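Local coordinates for protein deoxyhypusine hydroxylase (Homo sapiens, PDB 4D50) that hydroxylates the deoxyhypusine residue of translation initiation factor eIF5A at a diiron site, completing the synthesis of hypusine, at residues L19-F30 with I48-L59. Numbering follows the deposited sequence.
Sequences LVDPKQPLQARF and ISQAFDDDSALL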
loop_
_atom_site.group_PDB
_atom_site.type_symbol
_atom_site.label_atom_id
_atom_site.label_comp_id
_atom_site.label_asym_id
_atom_site.label_seq_id
_atom_site.Cartn_x
_atom_site.Cartn_y
_atom_site.Cartn_z
ATOM N N LEU A 19 -0.657 -12.067 15.489
ATOM C CA LEU A 19 -0.066 -11.924 14.192
ATOM C C LEU A 19 0.698 -13.115 13.597
ATOM O O LEU A 19 0.531 -13.423 12.442
ATOM C CB LEU A 19 0.846 -10.678 14.163
ATOM C CG LEU A 19 1.447 -10.392 12.785
ATOM C CD1 LEU A 19 0.425 -10.180 11.688
ATOM C CD2 LEU A 19 2.374 -9.157 12.966
ATOM N N VAL A 20 1.581 -13.755 14.384
ATOM C CA VAL A 20 2.492 -14.766 13.835
ATOM C C VAL A 20 1.854 -16.173 13.829
ATOM O O VAL A 20 2.420 -17.094 13.234
ATOM C CB VAL A 20 3.855 -14.836 14.516
ATOM C CG1 VAL A 20 4.581 -13.472 14.450
ATOM C CG2 VAL A 20 3.751 -15.347 15.960
ATOM N N ASP A 21 0.698 -16.297 14.431
ATOM C CA ASP A 21 -0.017 -17.595 14.546
ATOM C C ASP A 21 -0.778 -17.893 13.270
ATOM O O ASP A 21 -1.814 -17.261 13.019
ATOM C CB ASP A 21 -1.007 -17.497 15.672
ATOM C CG ASP A 21 -1.657 -18.840 16.028
ATOM O OD1 ASP A 21 -1.465 -19.796 15.283
ATOM O OD2 ASP A 21 -2.360 -18.866 17.044
ATOM N N PRO A 22 -0.329 -18.903 12.503
ATOM C CA PRO A 22 -1.016 -19.157 11.216
ATOM C C PRO A 22 -2.387 -19.767 11.342
ATOM O O PRO A 22 -3.056 -19.909 10.327
ATOM C CB PRO A 22 -0.052 -20.072 10.473
ATOM C CG PRO A 22 0.720 -20.756 11.520
ATOM C CD PRO A 22 0.733 -19.894 12.751
ATOM N N LYS A 23 -2.831 -20.069 12.563
ATOM C CA LYS A 23 -4.184 -20.605 12.821
ATOM C C LYS A 23 -5.200 -19.553 13.199
ATOM O O LYS A 23 -6.350 -19.867 13.426
ATOM C CB LYS A 23 -4.158 -21.635 13.952
ATOM C CG LYS A 23 -3.333 -22.856 13.659
ATOM C CD LYS A 23 -3.062 -23.644 14.950
ATOM C CE LYS A 23 -2.229 -24.897 14.665
ATOM N NZ LYS A 23 -1.720 -25.587 15.885
ATOM N N GLN A 24 -4.786 -18.302 13.315
ATOM C CA GLN A 24 -5.714 -17.257 13.599
ATOM C C GLN A 24 -6.418 -16.882 12.282
ATOM O O GLN A 24 -5.803 -16.927 11.253
ATOM C CB GLN A 24 -4.972 -16.014 14.124
ATOM C CG GLN A 24 -4.571 -16.086 15.598
ATOM C CD GLN A 24 -5.734 -15.900 16.569
ATOM O OE1 GLN A 24 -6.838 -15.462 16.206
ATOM N NE2 GLN A 24 -5.469 -16.191 17.827
ATOM N N PRO A 25 -7.673 -16.504 12.338
ATOM C CA PRO A 25 -8.279 -16.014 11.081
ATOM C C PRO A 25 -7.513 -14.798 10.543
ATOM O O PRO A 25 -7.005 -14.002 11.319
ATOM C CB PRO A 25 -9.652 -15.560 11.496
ATOM C CG PRO A 25 -9.702 -15.620 12.960
ATOM C CD PRO A 25 -8.627 -16.520 13.444
ATOM N N LEU A 26 -7.453 -14.667 9.229
ATOM C CA LEU A 26 -6.704 -13.608 8.577
ATOM C C LEU A 26 -7.112 -12.212 9.072
ATOM O O LEU A 26 -6.254 -11.301 9.257
ATOM C CB LEU A 26 -6.912 -13.720 7.061
ATOM C CG LEU A 26 -5.873 -13.048 6.162
ATOM C CD1 LEU A 26 -4.468 -13.538 6.537
ATOM C CD2 LEU A 26 -6.181 -13.328 4.683
ATOM N N GLN A 27 -8.392 -11.980 9.306
ATOM C CA GLN A 27 -8.823 -10.655 9.681
ATOM C C GLN A 27 -8.251 -10.295 11.064
ATOM O O GLN A 27 -7.937 -9.137 11.315
ATOM C CB GLN A 27 -10.350 -10.536 9.660
ATOM C CG GLN A 27 -11.069 -11.341 10.753
ATOM C CD GLN A 27 -12.372 -10.690 11.210
ATOM O OE1 GLN A 27 -13.410 -11.335 11.256
ATOM N NE2 GLN A 27 -12.310 -9.411 11.562
ATOM N N ALA A 28 -8.091 -11.287 11.922
ATOM C CA ALA A 28 -7.517 -11.144 13.265
ATOM C C ALA A 28 -6.029 -10.844 13.239
ATOM O O ALA A 28 -5.524 -10.053 14.018
ATOM C CB ALA A 28 -7.744 -12.406 14.069
ATOM N N ARG A 29 -5.334 -11.454 12.302
ATOM C CA ARG A 29 -3.945 -11.157 12.127
ATOM C C ARG A 29 -3.785 -9.787 11.481
ATOM O O ARG A 29 -2.842 -9.080 11.813
ATOM C CB ARG A 29 -3.308 -12.241 11.303
ATOM C CG ARG A 29 -3.485 -13.691 11.873
ATOM C CD ARG A 29 -2.940 -14.719 10.911
ATOM N NE ARG A 29 -1.498 -14.732 10.902
ATOM C CZ ARG A 29 -0.719 -15.392 10.079
ATOM N NH1 ARG A 29 -1.229 -16.186 9.141
ATOM N NH2 ARG A 29 0.592 -15.331 10.189
ATOM N N PHE A 30 -4.726 -9.331 10.631
ATOM C CA PHE A 30 -4.635 -7.933 10.119
ATOM C C PHE A 30 -4.831 -6.922 11.178
ATOM O O PHE A 30 -4.128 -5.914 11.268
ATOM C CB PHE A 30 -5.642 -7.675 8.973
ATOM C CG PHE A 30 -5.078 -7.981 7.634
ATOM C CD1 PHE A 30 -4.775 -9.280 7.297
ATOM C CD2 PHE A 30 -4.815 -6.965 6.729
ATOM C CE1 PHE A 30 -4.240 -9.586 6.065
ATOM C CE2 PHE A 30 -4.242 -7.265 5.517
ATOM C CZ PHE A 30 -3.964 -8.579 5.180
ATOM N N ILE A 48 6.457 -8.132 13.675
ATOM C CA ILE A 48 5.986 -7.909 12.268
ATOM C C ILE A 48 6.972 -8.637 11.346
ATOM O O ILE A 48 6.607 -9.246 10.350
ATOM C CB ILE A 48 5.916 -6.413 11.916
ATOM C CG1 ILE A 48 4.776 -5.700 12.697
ATOM C CG2 ILE A 48 5.701 -6.153 10.431
ATOM C CD1 ILE A 48 4.750 -4.226 12.514
ATOM N N SER A 49 8.261 -8.555 11.725
ATOM C CA SER A 49 9.352 -9.082 10.946
ATOM C C SER A 49 9.322 -10.583 10.959
ATOM O O SER A 49 9.577 -11.208 9.925
ATOM C CB SER A 49 10.694 -8.589 11.546
ATOM O OG SER A 49 10.877 -7.176 11.278
ATOM N N GLN A 50 8.940 -11.135 12.105
ATOM C CA GLN A 50 8.775 -12.576 12.251
ATOM C C GLN A 50 7.710 -13.139 11.309
ATOM O O GLN A 50 7.862 -14.233 10.796
ATOM C CB GLN A 50 8.528 -12.954 13.723
ATOM C CG GLN A 50 8.532 -14.454 14.056
ATOM C CD GLN A 50 8.246 -14.722 15.544
ATOM O OE1 GLN A 50 8.676 -13.982 16.392
ATOM N NE2 GLN A 50 7.407 -15.717 15.834
ATOM N N ALA A 51 6.660 -12.388 11.061
ATOM C CA ALA A 51 5.587 -12.850 10.132
ATOM C C ALA A 51 5.948 -12.966 8.666
ATOM O O ALA A 51 5.137 -13.524 7.880
ATOM C CB ALA A 51 4.348 -11.989 10.316
ATOM N N PHE A 52 7.109 -12.479 8.214
ATOM C CA PHE A 52 7.515 -12.721 6.816
ATOM C C PHE A 52 7.655 -14.217 6.412
ATOM O O PHE A 52 7.926 -14.506 5.224
ATOM C CB PHE A 52 8.780 -11.932 6.442
ATOM C CG PHE A 52 8.507 -10.468 6.151
ATOM C CD1 PHE A 52 7.807 -10.067 4.996
ATOM C CD2 PHE A 52 8.913 -9.487 7.041
ATOM C CE1 PHE A 52 7.552 -8.705 4.778
ATOM C CE2 PHE A 52 8.697 -8.114 6.799
ATOM C CZ PHE A 52 8.008 -7.724 5.651
ATOM N N ASP A 53 7.526 -15.101 7.411
ATOM C CA ASP A 53 7.569 -16.574 7.272
ATOM C C ASP A 53 6.335 -17.069 6.533
ATOM O O ASP A 53 6.387 -18.035 5.796
ATOM C CB ASP A 53 7.623 -17.250 8.663
ATOM C CG ASP A 53 8.265 -18.671 8.634
ATOM O OD1 ASP A 53 8.596 -19.176 7.525
ATOM O OD2 ASP A 53 8.459 -19.281 9.737
ATOM N N ASP A 54 5.261 -16.320 6.650
ATOM C CA ASP A 54 3.936 -16.771 6.297
ATOM C C ASP A 54 3.752 -17.038 4.809
ATOM O O ASP A 54 4.474 -16.546 3.936
ATOM C CB ASP A 54 2.903 -15.714 6.707
ATOM C CG ASP A 54 1.510 -16.263 6.816
ATOM O OD1 ASP A 54 1.171 -16.928 7.831
ATOM O OD2 ASP A 54 0.714 -16.044 5.865
ATOM N N ASP A 55 2.796 -17.911 4.549
ATOM C CA ASP A 55 2.374 -18.280 3.261
ATOM C C ASP A 55 1.626 -17.251 2.453
ATOM O O ASP A 55 1.607 -17.325 1.235
ATOM C CB ASP A 55 1.297 -19.383 3.502
ATOM C CG ASP A 55 1.538 -20.584 2.767
ATOM O OD1 ASP A 55 2.736 -20.866 2.467
ATOM O OD2 ASP A 55 0.473 -21.257 2.528
ATOM N N SER A 56 0.920 -16.355 3.120
ATOM C CA SER A 56 0.064 -15.387 2.469
ATOM C C SER A 56 0.856 -14.211 1.924
ATOM O O SER A 56 1.324 -13.426 2.692
ATOM C CB SER A 56 -0.972 -14.878 3.444
ATOM O OG SER A 56 -1.719 -13.705 2.997
ATOM N N ALA A 57 0.850 -14.061 0.611
ATOM C CA ALA A 57 1.539 -12.871 -0.056
ATOM C C ALA A 57 0.835 -11.581 0.356
ATOM O O ALA A 57 1.503 -10.535 0.587
ATOM C CB ALA A 57 1.490 -12.980 -1.578
ATOM N N LEU A 58 -0.494 -11.612 0.435
ATOM C CA LEU A 58 -1.316 -10.482 0.941
ATOM C C LEU A 58 -0.831 -10.044 2.333
ATOM O O LEU A 58 -0.464 -8.869 2.546
ATOM C CB LEU A 58 -2.800 -10.805 1.017
ATOM C CG LEU A 58 -3.620 -9.623 1.509
ATOM C CD1 LEU A 58 -3.621 -8.479 0.500
ATOM C CD2 LEU A 58 -5.081 -9.992 1.761
ATOM N N LEU A 59 -0.736 -10.997 3.247
ATOM C CA LEU A 59 -0.295 -10.609 4.587
ATOM C C LEU A 59 1.135 -10.074 4.536
ATOM O O LEU A 59 1.423 -9.027 5.066
ATOM C CB LEU A 59 -0.435 -11.778 5.569
ATOM C CG LEU A 59 -0.044 -11.408 6.999
ATOM C CD1 LEU A 59 -0.876 -10.334 7.657
ATOM C CD2 LEU A 59 -0.109 -12.730 7.832
#
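Arg29 and Asp54 form an end-on salt bridge: NH1 and NH2 both close on the single oxygen OD1, at 2.8 Å and 2.9 Å respectively. That oxygen lies in the guanidinium plane, yet the two N-H groups reach it from one face of the carboxylate, whose plane is turned 69° from the guanidinium. The other carboxylate oxygen faces its own chain, taking the backbone N of Ser56 in an Asx turn. A bend at chi3 (74°) turns the guanidinium to the last turn of helix 3-20, where NE and NH2 grip Leu19 O side-on, NE at 2.9 Å. Leu59 CD2 sits over the centre of one guanidinium face, 3.5 Å from Arg29 CZ; Asp21 O and Pro22 CA lie toward the rim of the opposite one.

The other methyl of Leu59, CD1, approaches Phe30 CE1 obliquely at 3.8 Å, while Leu58 brings CG to the edge of the same ring at CZ. Leu19 fits against helix 42-50 and the 3-10 segment after it, its CD2 on Ile48 CA and its CG on Ala51 CB. Farther out, Val20 crosses the extended Gln50 chain at about a right angle, both its methyls against NE2.

Ser56 caps helix 57-70 by accepting from Leu59 N, and its OG also bonds Glu276 of helix 272-289. The contact joins two connections between helices, 3-20 to 26-39 and 42-50 to 57-70, the second leading into the first HEAT-like repeat. Leu58 also lies against the iron ligands His61 and His245, and its carbonyl bonds His61 ND1. The two bonds to Leu19 O hold the guanidinium within its own segment, the two to Asp54 OD1 tie it to the other, and the carboxylate probably offsets its charge in this largely buried setting.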